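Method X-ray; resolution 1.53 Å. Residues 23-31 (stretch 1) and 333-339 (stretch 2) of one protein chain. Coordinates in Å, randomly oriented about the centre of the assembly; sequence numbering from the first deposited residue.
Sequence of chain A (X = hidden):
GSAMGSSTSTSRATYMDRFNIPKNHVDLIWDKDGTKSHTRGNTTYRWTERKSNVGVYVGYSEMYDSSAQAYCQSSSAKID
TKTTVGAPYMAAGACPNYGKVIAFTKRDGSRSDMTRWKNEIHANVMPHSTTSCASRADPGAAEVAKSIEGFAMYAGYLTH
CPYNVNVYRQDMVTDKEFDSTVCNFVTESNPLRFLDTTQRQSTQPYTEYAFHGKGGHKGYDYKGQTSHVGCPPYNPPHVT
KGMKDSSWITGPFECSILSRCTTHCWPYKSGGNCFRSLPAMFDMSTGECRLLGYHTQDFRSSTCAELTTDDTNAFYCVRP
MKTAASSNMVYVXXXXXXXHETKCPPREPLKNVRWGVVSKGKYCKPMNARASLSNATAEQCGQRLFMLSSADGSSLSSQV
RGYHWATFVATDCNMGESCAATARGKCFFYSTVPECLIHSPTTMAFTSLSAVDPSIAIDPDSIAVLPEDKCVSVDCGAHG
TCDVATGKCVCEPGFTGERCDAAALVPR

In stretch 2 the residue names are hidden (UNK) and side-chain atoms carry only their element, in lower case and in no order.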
# COMPACT_ATOMS: atom_id res chain seq x y z
N LYS A 23 -16.31 10.37 4.51
CA LYS A 23 -15.77 11.61 5.06
C LYS A 23 -14.27 11.51 5.37
O LYS A 23 -13.53 12.48 5.23
CB LYS A 23 -16.53 12.01 6.32
CG LYS A 23 -16.15 13.38 6.89
CD LYS A 23 -17.01 13.73 8.08
CE LYS A 23 -16.86 15.19 8.47
NZ LYS A 23 -15.56 15.48 9.14
N ASN A 24 -13.82 10.33 5.80
CA ASN A 24 -12.48 10.18 6.37
C ASN A 24 -11.48 9.44 5.49
O ASN A 24 -10.28 9.60 5.67
CB ASN A 24 -12.59 9.49 7.73
CG ASN A 24 -13.36 10.33 8.73
OD1 ASN A 24 -13.47 11.54 8.57
ND2 ASN A 24 -13.91 9.70 9.75
N HIS A 25 -11.97 8.66 4.53
CA HIS A 25 -11.10 7.98 3.58
C HIS A 25 -10.79 8.96 2.46
O HIS A 25 -11.35 8.89 1.35
CB HIS A 25 -11.75 6.70 3.07
CG HIS A 25 -10.83 5.80 2.32
ND1 HIS A 25 -9.68 5.28 2.88
CD2 HIS A 25 -10.89 5.29 1.07
CE1 HIS A 25 -9.07 4.50 2.01
NE2 HIS A 25 -9.79 4.49 0.90
N VAL A 26 -9.89 9.88 2.75
CA VAL A 26 -9.67 11.03 1.91
C VAL A 26 -8.39 10.91 1.10
O VAL A 26 -7.58 10.00 1.30
CB VAL A 26 -9.62 12.33 2.74
CG1 VAL A 26 -10.90 12.49 3.55
CG2 VAL A 26 -8.42 12.34 3.67
N ASP A 27 -8.23 11.85 0.18
CA ASP A 27 -7.02 11.99 -0.60
C ASP A 27 -6.23 13.12 -0.00
O ASP A 27 -6.58 14.28 -0.19
CB ASP A 27 -7.35 12.29 -2.07
CG ASP A 27 -6.11 12.42 -2.94
OD1 ASP A 27 -5.21 11.57 -2.83
OD2 ASP A 27 -6.06 13.37 -3.75
N LEU A 28 -5.19 12.80 0.76
CA LEU A 28 -4.38 13.85 1.36
C LEU A 28 -2.99 13.87 0.76
O LEU A 28 -2.51 12.88 0.19
CB LEU A 28 -4.30 13.68 2.88
CG LEU A 28 -3.50 12.53 3.50
CD1 LEU A 28 -2.00 12.80 3.57
CD2 LEU A 28 -4.03 12.25 4.91
N ILE A 29 -2.37 15.03 0.86
CA ILE A 29 -0.97 15.19 0.50
C ILE A 29 -0.28 15.87 1.68
O ILE A 29 -0.91 16.63 2.43
CB ILE A 29 -0.80 16.01 -0.78
CG1 ILE A 29 -1.59 17.31 -0.68
CG2 ILE A 29 -1.27 15.21 -1.99
CD1 ILE A 29 -1.04 18.39 -1.52
N TRP A 30 1.01 15.60 1.85
CA TRP A 30 1.76 16.16 2.98
C TRP A 30 2.19 17.58 2.64
O TRP A 30 2.68 17.84 1.55
CB TRP A 30 2.97 15.28 3.34
CG TRP A 30 2.61 13.85 3.57
CD1 TRP A 30 2.92 12.79 2.77
CD2 TRP A 30 1.82 13.32 4.64
NE1 TRP A 30 2.39 11.63 3.28
CE2 TRP A 30 1.72 11.93 4.44
CE3 TRP A 30 1.21 13.89 5.76
CZ2 TRP A 30 1.01 11.10 5.30
CZ3 TRP A 30 0.51 13.06 6.62
CH2 TRP A 30 0.42 11.68 6.39
N ASP A 31 1.99 18.50 3.58
CA ASP A 31 2.46 19.87 3.41
C ASP A 31 2.49 20.58 4.76
O ASP A 31 1.52 20.53 5.50
CB ASP A 31 1.58 20.64 2.43
CG ASP A 31 2.24 21.91 1.94
OD1 ASP A 31 2.20 22.91 2.68
OD2 ASP A 31 2.81 21.91 0.82
N UNK A 333 -1.78 3.06 1.63
CA UNK A 333 -1.26 4.05 0.70
C UNK A 333 -0.21 4.93 1.37
O UNK A 333 -0.11 5.01 2.60
o UNK A 333 -2.85 5.86 1.10
c UNK A 333 -2.37 4.94 0.11
c UNK A 333 -3.53 4.08 -0.41
N UNK A 334 0.58 5.59 0.54
CA UNK A 334 1.66 6.44 1.02
C UNK A 334 1.11 7.57 1.87
O UNK A 334 1.78 8.07 2.77
c UNK A 334 2.45 6.99 -0.18
o UNK A 334 3.67 7.59 0.21
N UNK A 335 -0.13 7.96 1.59
CA UNK A 335 -0.78 9.06 2.28
C UNK A 335 -1.83 8.54 3.27
O UNK A 335 -3.01 8.88 3.20
c UNK A 335 -1.41 10.01 1.26
c UNK A 335 0.43 11.74 0.63
n UNK A 335 1.14 11.99 -0.52
c UNK A 335 0.75 11.13 -1.45
n UNK A 335 -0.18 10.34 -0.93
c UNK A 335 -0.40 10.70 0.38
N UNK A 336 -1.38 7.71 4.19
CA UNK A 336 -2.23 7.21 5.26
C UNK A 336 -2.33 8.28 6.36
O UNK A 336 -1.33 8.90 6.71
c UNK A 336 -2.44 5.42 7.04
c UNK A 336 -1.66 5.90 5.82
o UNK A 336 -1.72 4.89 4.80
N UNK A 337 -3.53 8.49 6.90
CA UNK A 337 -3.72 9.55 7.89
C UNK A 337 -3.23 9.06 9.26
O UNK A 337 -3.46 7.91 9.64
n UNK A 337 -9.48 11.75 7.56
n UNK A 337 -8.70 12.79 9.45
c UNK A 337 -5.18 10.03 7.93
n UNK A 337 -7.83 10.76 8.86
c UNK A 337 -8.67 11.76 8.61
c UNK A 337 -7.67 9.56 8.03
c UNK A 337 -6.27 8.97 8.20
N UNK A 338 -2.51 9.92 9.98
CA UNK A 338 -1.86 9.50 11.23
C UNK A 338 -2.84 9.31 12.37
O UNK A 338 -2.49 8.71 13.40
c UNK A 338 -1.49 11.83 10.85
c UNK A 338 -2.16 11.30 9.61
c UNK A 338 -0.89 10.66 11.51
N UNK A 339 -4.07 9.80 12.19
CA UNK A 339 -5.13 9.64 13.17
C UNK A 339 -6.07 8.49 12.77
O UNK A 339 -7.23 8.47 13.15
c UNK A 339 -6.40 11.51 12.00
o UNK A 339 -6.13 10.88 10.95
o UNK A 339 -7.05 12.57 12.00
c UNK A 339 -5.93 10.94 13.33
O HOH W 1 -11.45 13.80 6.82
O HOH W 2 -4.73 9.61 1.12
O HOH W 3 3.55 10.12 1.11

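Position 333 carries three side-chain atoms, a carbon bearing one oxygen and one carbon, and lies out of reach of stretch 1. That branching at CB makes it Thr333. Its hydroxyl is satisfied elsewhere in the structure.

Position 334 has one carbon followed by one oxygen. Its contact with stretch 1 runs through the backbone, with O of 334 3.6 Å from Trp30 NE1, at the edge of the indole. The smallest hydroxyl side chain makes this Ser334. Water 3 fills in here, accepting a weak bond from Trp30 NE1 at 2.9 Å and donating a weak one to Ser334 O at 3.2 Å; it also lies 2.7 Å from Ser334 OG.

Position 335 shows one carbon and then a five-membered ring of three carbons and two nitrogens. Leu28 O sits over one face of that ring, 3.0 Å from the ring carbon bonded to CB of 335, while Leu28 CD1 packs 3.7 Å from CB of 335. The ring meets the five-membered ring of Trp30 obliquely, with centroids 4.8 Å apart and planes at 33°. Such a ring is an imidazole, so this is His335, the residue of stretch 2 most covered by stretch 1. Trp30 NE1 comes within 3.3 Å of His335 CD2. NE2 is hydrogen-bonded elsewhere in the structure, so that nitrogen is satisfied although the ring is buried.

Position 336 again has a carbon carrying one oxygen and one carbon. Its CA-to-CB bond points away from stretch 1, and the backbone faces the contact instead: O of 336 is 3.3 Å from Trp30 CH2, at the indole edge, and is buried without a polar partner. The branching gives Thr336, whose OG1 donates to Thr333 O at 2.7 Å, tying the loop to itself.

Position 337 has three carbons, a nitrogen, then a carbon carrying two more nitrogens. The side chain starts sideways, but its end comes nearer to stretch 1, where one terminal nitrogen of 337 donates to Asn24 O at 3.0 Å, near the plane of the group. CB of 337 packs 3.9 Å from Leu28 CD2. This guanidinium identifies Arg337, and the donor is NH1. Water 1 accepts from Arg337 NH1 at 2.9 Å and donates to Lys23 O at 2.9 Å.

Position 338 has three carbons closing a ring onto the backbone nitrogen. The ring carbon bonded to N of 338 lies 4.1 Å from Trp30 CH2, an apolar contact at the indole edge. This is Pro338.

Position 339 has two carbons, the second carrying two oxygens, and does not touch stretch 1. The carboxylate is Asp339, which holds the arginine in a two-pronged grip, Arg337 NE to Asp339 OD1 at 2.7 Å and Arg337 NH2 to Asp339 OD2 at 3.0 Å.

The contact combines broad packing with one direct hydrogen bond. Leu28 and Trp30 engage His335, while Arg337, braced by Asp339, reaches the backbone carbonyl at the helix end. Water 2 links the backbones, donating to Val26 O and His335 O and accepting from Leu28 N. For design, the lesson is to pair a packed aromatic with an arginine held by a neighbouring carboxylate and let water bridge other polar atoms, though Thr336 O is left without a partner.

Stretch 2, residues 333-339: TSHTRPD
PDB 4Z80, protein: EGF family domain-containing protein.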